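Local coordinates for putative peptide ABC-transport system periplasmic peptide-binding protein (Campylobacter jejuni, PDB 4OEV) that binds nickel(II) outside the cytoplasm as the solute-binding component of an ABC-type importer, with an oxalate bound beside the metal, at residues A[331-336]-A[358-363]; A[36-41]-A[128-133]. One frame throughout, in Å; residues are numbered along the deposited sequence.

Contact 1. Residues A[331-336]-A[358-363]; sequences LEFEIW and IGVVSK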
loop_
_atom_site.group_PDB
_atom_site.type_symbol
_atom_site.label_atom_id
_atom_site.label_comp_id
_atom_site.label_asym_id
_atom_site.label_seq_id
_atom_site.Cartn_x
_atom_site.Cartn_y
_atom_site.Cartn_z
ATOM N N LEU A 331 -22.098 -18.147 -17.674
ATOM C CA LEU A 331 -20.878 -17.582 -17.146
ATOM C C LEU A 331 -21.236 -16.295 -16.414
ATOM O O LEU A 331 -21.485 -15.264 -17.054
ATOM C CB LEU A 331 -19.864 -17.309 -18.268
ATOM C CG LEU A 331 -18.358 -17.296 -17.874
ATOM C CD1 LEU A 331 -17.451 -17.171 -19.105
ATOM C CD2 LEU A 331 -18.069 -16.129 -16.969
ATOM N N GLU A 332 -21.313 -16.369 -15.084
ATOM C CA GLU A 332 -21.671 -15.213 -14.251
ATOM C C GLU A 332 -20.954 -15.232 -12.911
ATOM O O GLU A 332 -20.518 -16.284 -12.453
ATOM C CB GLU A 332 -23.187 -15.143 -13.994
ATOM C CG GLU A 332 -23.717 -16.084 -12.923
ATOM C CD GLU A 332 -25.242 -16.036 -12.817
ATOM O OE1 GLU A 332 -25.822 -14.951 -13.064
ATOM O OE2 GLU A 332 -25.858 -17.086 -12.499
ATOM N N PHE A 333 -20.843 -14.068 -12.278
ATOM C CA PHE A 333 -20.109 -13.966 -11.021
ATOM C C PHE A 333 -20.331 -12.586 -10.400
ATOM O O PHE A 333 -20.903 -11.696 -11.043
ATOM C CB PHE A 333 -18.607 -14.242 -11.233
ATOM C CG PHE A 333 -17.958 -13.329 -12.231
ATOM C CD1 PHE A 333 -17.398 -12.140 -11.816
ATOM C CD2 PHE A 333 -17.933 -13.644 -13.590
ATOM C CE1 PHE A 333 -16.811 -11.276 -12.742
ATOM C CE2 PHE A 333 -17.353 -12.792 -14.532
ATOM C CZ PHE A 333 -16.793 -11.590 -14.105
ATOM N N GLU A 334 -19.927 -12.403 -9.145
ATOM C CA GLU A 334 -20.151 -11.102 -8.511
ATOM C C GLU A 334 -18.923 -10.229 -8.572
ATOM O O GLU A 334 -17.800 -10.732 -8.541
ATOM C CB GLU A 334 -20.579 -11.270 -7.070
ATOM C CG GLU A 334 -21.876 -12.006 -6.938
ATOM C CD GLU A 334 -22.204 -12.345 -5.512
ATOM O OE1 GLU A 334 -23.393 -12.631 -5.275
ATOM O OE2 GLU A 334 -21.270 -12.348 -4.647
ATOM N N ILE A 335 -19.137 -8.920 -8.682
ATOM C CA ILE A 335 -18.032 -7.958 -8.610
ATOM C C ILE A 335 -18.245 -7.091 -7.371
ATOM O O ILE A 335 -19.239 -6.370 -7.301
ATOM C CB ILE A 335 -17.984 -7.064 -9.863
ATOM C CG1 ILE A 335 -17.844 -7.906 -11.135
ATOM C CG2 ILE A 335 -16.868 -6.065 -9.764
ATOM C CD1 ILE A 335 -18.262 -7.119 -12.407
ATOM N N TRP A 336 -17.342 -7.159 -6.392
ATOM C CA TRP A 336 -17.535 -6.430 -5.149
ATOM C C TRP A 336 -16.696 -5.143 -5.101
ATOM O O TRP A 336 -15.534 -5.136 -5.528
ATOM C CB TRP A 336 -17.183 -7.328 -3.956
ATOM C CG TRP A 336 -18.247 -8.380 -3.654
ATOM C CD1 TRP A 336 -18.663 -9.412 -4.476
ATOM C CD2 TRP A 336 -19.011 -8.498 -2.452
ATOM N NE1 TRP A 336 -19.647 -10.151 -3.851
ATOM C CE2 TRP A 336 -19.877 -9.612 -2.610
ATOM C CE3 TRP A 336 -19.062 -7.759 -1.260
ATOM C CZ2 TRP A 336 -20.766 -10.010 -1.615
ATOM C CZ3 TRP A 336 -19.964 -8.155 -0.269
ATOM C CH2 TRP A 336 -20.793 -9.274 -0.458
ATOM N N ILE A 358 -20.254 -8.575 -24.079
ATOM C CA ILE A 358 -19.798 -9.825 -24.680
ATOM C C ILE A 358 -20.545 -11.044 -24.128
ATOM O O ILE A 358 -20.057 -12.158 -24.245
ATOM C CB ILE A 358 -18.270 -10.071 -24.444
ATOM C CG1 ILE A 358 -17.975 -10.117 -22.951
ATOM C CG2 ILE A 358 -17.418 -9.011 -25.143
ATOM C CD1 ILE A 358 -16.605 -10.756 -22.566
ATOM N N GLY A 359 -21.710 -10.844 -23.514
ATOM C CA GLY A 359 -22.506 -11.970 -23.048
ATOM C C GLY A 359 -22.055 -12.588 -21.728
ATOM O O GLY A 359 -22.376 -13.738 -21.432
ATOM N N VAL A 360 -21.330 -11.819 -20.917
ATOM C CA VAL A 360 -20.957 -12.258 -19.578
ATOM C C VAL A 360 -21.816 -11.533 -18.539
ATOM O O VAL A 360 -21.832 -10.296 -18.474
ATOM C CB VAL A 360 -19.470 -12.018 -19.301
ATOM C CG1 VAL A 360 -19.129 -12.359 -17.851
ATOM C CG2 VAL A 360 -18.628 -12.849 -20.265
ATOM N N VAL A 361 -22.553 -12.306 -17.749
ATOM C CA VAL A 361 -23.450 -11.727 -16.751
ATOM C C VAL A 361 -22.681 -11.496 -15.448
ATOM O O VAL A 361 -21.832 -12.307 -15.058
ATOM C CB VAL A 361 -24.708 -12.626 -16.507
ATOM C CG1 VAL A 361 -25.528 -12.110 -15.331
ATOM C CG2 VAL A 361 -25.607 -12.763 -17.794
ATOM N N SER A 362 -22.917 -10.355 -14.806
ATOM C CA SER A 362 -22.289 -10.094 -13.498
ATOM C C SER A 362 -23.174 -9.200 -12.626
ATOM O O SER A 362 -24.101 -8.512 -13.115
ATOM C CB SER A 362 -20.909 -9.475 -13.662
ATOM O OG SER A 362 -21.008 -8.228 -14.315
ATOM N N LYS A 363 -22.935 -9.273 -11.323
ATOM C CA LYS A 363 -23.735 -8.544 -10.352
ATOM C C LYS A 363 -22.850 -7.647 -9.534
ATOM O O LYS A 363 -21.889 -8.155 -8.930
ATOM C CB LYS A 363 -24.454 -9.537 -9.432
ATOM C CG LYS A 363 -25.285 -8.876 -8.336
ATOM C CD LYS A 363 -25.834 -9.916 -7.370
ATOM C CE LYS A 363 -26.576 -9.246 -6.223
ATOM N NZ LYS A 363 -27.254 -10.239 -5.321
#
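Segments 331-336 and 358-363 pair through backbone hydrogen bonds; the N-to-C directions of their strand axes differ by 35°, so the two run parallel. The second bond is the weakest and the last the shortest and straightest. Val361 N gives its hydrogen to Leu331 O, nearly along the C=O axis, at 3.2 Å, whereas the return bond from Phe333 N to Val361 O is weak, long and bent. Lys363 N then reaches Phe333 O in the carbonyl plane, and Ile335 N meets Lys363 O at 2.9 Å in an almost straight bond (172° at the hydrogen). Where the N-H bond is weak, Val361 O also receives a CA-H...O contact from Glu332 CA at 3.0 Å.

Apolar contacts centre on Val360 CG1. With CG in the crowded position between backbone N and carbonyl carbon (chi1 58°), the Phe333 ring brings CE2 to 3.8 Å from Val360 CG1, in an oblique approach. The same methyl meets Leu331 CD2, and helices 256-265 and 304-313 supply Leu262 and Leu311 against this cluster. Further along, Ile335 CD1 packs on Ser362 OG at 3.5 Å, and Phe355 of helix 342-357 touches both residues.

Glu332, Glu334, Val361 and Lys363 share one face of the sheet. Glu332 runs alongside Val361, its OE1 3.6 Å from Val361 CG1. Trp336 NE1, with the acceptor in its ring plane, bonds Glu334 OE2 at 2.8 Å from above the carboxylate plane, anchoring that group; Glu334 OE1 and Lys363 NZ, 4.5 Å apart, are too distant for a salt bridge.

Gly359, at positive phi, is the C-prime residue of a Schellman motif ending helix 342-357. Strand 329-338, this helix and strand 361-367 follow in order as a beta-alpha-beta unit, the two strands adjacent and parallel.

Contact 2. Residues A[36-41]-A[128-133]; sequences GLTRFD and AFLDAL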
loop_
_atom_site.group_PDB
_atom_site.type_symbol
_atom_site.label_atom_id
_atom_site.label_comp_id
_atom_site.label_asym_id
_atom_site.label_seq_id
_atom_site.Cartn_x
_atom_site.Cartn_y
_atom_site.Cartn_z
ATOM N N GLY A 36 12.401 5.218 11.771
ATOM C CA GLY A 36 13.223 4.082 11.420
ATOM C C GLY A 36 14.669 4.482 11.245
ATOM O O GLY A 36 15.036 5.656 11.451
ATOM N N LEU A 37 15.496 3.497 10.900
ATOM C CA LEU A 37 16.905 3.723 10.641
ATOM C C LEU A 37 17.115 4.568 9.409
ATOM O O LEU A 37 18.096 5.315 9.327
ATOM C CB LEU A 37 17.650 2.392 10.480
ATOM C CG LEU A 37 17.570 1.496 11.700
ATOM C CD1 LEU A 37 18.409 0.210 11.496
ATOM C CD2 LEU A 37 18.043 2.300 12.942
ATOM N N THR A 38 16.221 4.409 8.432
ATOM C CA THR A 38 16.310 5.176 7.212
ATOM C C THR A 38 15.003 5.920 6.953
ATOM O O THR A 38 13.976 5.658 7.591
ATOM C CB THR A 38 16.643 4.281 6.004
ATOM O OG1 THR A 38 15.605 3.327 5.808
ATOM C CG2 THR A 38 17.955 3.504 6.218
ATOM N N ARG A 39 15.048 6.847 6.008
ATOM C CA ARG A 39 13.848 7.627 5.635
ATOM C C ARG A 39 13.982 8.034 4.167
ATOM O O ARG A 39 15.016 7.759 3.552
ATOM C CB ARG A 39 13.706 8.854 6.539
ATOM C CG ARG A 39 14.783 9.906 6.259
ATOM C CD ARG A 39 14.736 11.055 7.225
ATOM N NE ARG A 39 15.988 11.795 7.121
ATOM C CZ ARG A 39 16.225 12.791 6.262
ATOM N NH1 ARG A 39 17.426 13.374 6.260
ATOM N NH2 ARG A 39 15.268 13.239 5.437
ATOM N N PHE A 40 12.947 8.652 3.591
ATOM C CA PHE A 40 12.998 9.099 2.203
ATOM C C PHE A 40 12.635 10.575 2.097
ATOM O O PHE A 40 11.721 11.014 2.797
ATOM C CB PHE A 40 12.042 8.270 1.329
ATOM C CG PHE A 40 12.199 6.798 1.537
ATOM C CD1 PHE A 40 13.189 6.105 0.859
ATOM C CD2 PHE A 40 11.377 6.116 2.432
ATOM C CE1 PHE A 40 13.382 4.731 1.072
ATOM C CE2 PHE A 40 11.558 4.750 2.645
ATOM C CZ PHE A 40 12.565 4.060 1.967
ATOM N N ASP A 41 13.300 11.311 1.194
ATOM C CA ASP A 41 13.031 12.751 1.043
ATOM C C ASP A 41 12.025 12.994 -0.077
ATOM O O ASP A 41 11.377 12.045 -0.529
ATOM C CB ASP A 41 14.334 13.547 0.829
ATOM C CG ASP A 41 15.067 13.204 -0.480
ATOM O OD1 ASP A 41 14.483 12.542 -1.365
ATOM O OD2 ASP A 41 16.257 13.595 -0.609
ATOM N N ALA A 128 16.540 -5.033 -0.818
ATOM C CA ALA A 128 15.439 -4.207 -0.327
ATOM C C ALA A 128 15.581 -3.868 1.162
ATOM O O ALA A 128 14.780 -3.114 1.709
ATOM C CB ALA A 128 14.112 -4.890 -0.580
ATOM N N PHE A 129 16.614 -4.404 1.823
ATOM C CA PHE A 129 16.711 -4.292 3.268
ATOM C C PHE A 129 16.755 -2.842 3.796
ATOM O O PHE A 129 16.195 -2.553 4.853
ATOM C CB PHE A 129 18.002 -5.024 3.770
ATOM C CG PHE A 129 18.041 -5.256 5.245
ATOM C CD1 PHE A 129 16.896 -5.628 5.934
ATOM C CD2 PHE A 129 19.281 -5.191 5.958
ATOM C CE1 PHE A 129 16.919 -5.856 7.300
ATOM C CE2 PHE A 129 19.316 -5.429 7.315
ATOM C CZ PHE A 129 18.156 -5.771 8.005
ATOM N N LEU A 130 17.489 -1.963 3.116
ATOM C CA LEU A 130 17.604 -0.578 3.579
ATOM C C LEU A 130 16.241 0.111 3.480
ATOM O O LEU A 130 15.871 0.872 4.373
ATOM C CB LEU A 130 18.644 0.176 2.764
ATOM C CG LEU A 130 20.074 -0.228 3.146
ATOM C CD1 LEU A 130 21.065 0.401 2.177
ATOM C CD2 LEU A 130 20.374 0.190 4.579
ATOM N N ASP A 131 15.495 -0.173 2.409
ATOM C CA ASP A 131 14.132 0.364 2.304
ATOM C C ASP A 131 13.323 -0.197 3.449
ATOM O O ASP A 131 12.546 0.524 4.059
ATOM C CB ASP A 131 13.442 0.003 0.961
ATOM C CG ASP A 131 13.821 0.947 -0.150
ATOM O OD1 ASP A 131 14.811 1.721 0.045
ATOM O OD2 ASP A 131 13.091 0.971 -1.171
ATOM N N ALA A 132 13.525 -1.482 3.740
ATOM C CA ALA A 132 12.770 -2.173 4.792
ATOM C C ALA A 132 13.043 -1.579 6.161
ATOM O O ALA A 132 12.169 -1.594 7.039
ATOM C CB ALA A 132 13.100 -3.669 4.793
ATOM N N LEU A 133 14.270 -1.090 6.346
ATOM C CA LEU A 133 14.675 -0.509 7.619
ATOM C C LEU A 133 14.156 0.925 7.801
ATOM O O LEU A 133 14.562 1.629 8.748
ATOM C CB LEU A 133 16.218 -0.558 7.747
ATOM C CG LEU A 133 16.813 -1.950 7.961
ATOM C CD1 LEU A 133 18.299 -1.994 7.748
ATOM C CD2 LEU A 133 16.466 -2.410 9.349
#
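Two carbonyl oxygens at the C-terminal end of helix 129-132 receive three hydrogens from the 36-41 segment. Leu133, the first residue to leave helical phi/psi, offers its O to consecutive amides: Thr38 N at 3.3 Å, well directed at 155° but from above the carbonyl plane, and Leu37 N at 3.0 Å in a weak bond bent to 122°. The other acceptor is Leu130 O. Thr38 OG1 donates to it at 2.9 Å, in the carbonyl plane, and the first torsion of Thr38 sets that hydroxyl between backbone N and carbonyl carbon, on the side of the helix. Thr38 therefore grips the helix end through both its amide and its side chain.

Beside these bonds, the side chains of Leu37 and Leu133 run alongside each other, Leu37 CD1 lying 3.9 Å from Leu133 CD2, with Ile65 of strand 62-67 touching both. The Gly36 backbone passes close by, its C 3.8 Å from Leu133 O.

Asp131 OD1 sits at the edge of the Phe40 ring, in its plane and 3.5 Å from Phe40 CE1, with carboxylate and ring planes 86° apart. The stronger partner of this carboxylate is the amide of Asp389, which bonds OD2.

Carbonyls at the end of helix 129-132 thus accept bonds from Leu37 and Thr38, joining the helix to the two-stranded antiparallel sheet of strands 38-40 and 46-48.

Overall arrangement
Contact 1 and contact 2 lie on opposite sides of the chain's centre, 43 Å apart between centres and about 30 Å between nearest atoms, so neither touches the other. They also follow in series along the chain, 36-41 with 128-133 being complete before 331-336 meets 358-363. Contact 1 is the more peripheral, 28 Å from the chain's centre against 16 Å for contact 2. Neither supplies a nickel ligand: that role belongs to His26, His480 and His481. The side chain of Ile335 in contact 1 is nonetheless about 12 Å from the bound oxalate, while Gly36 of contact 2 lies about 7 Å from the side chain of Asn31, seen to bind magnesium in a structure of this protein, though none is bound to this chain.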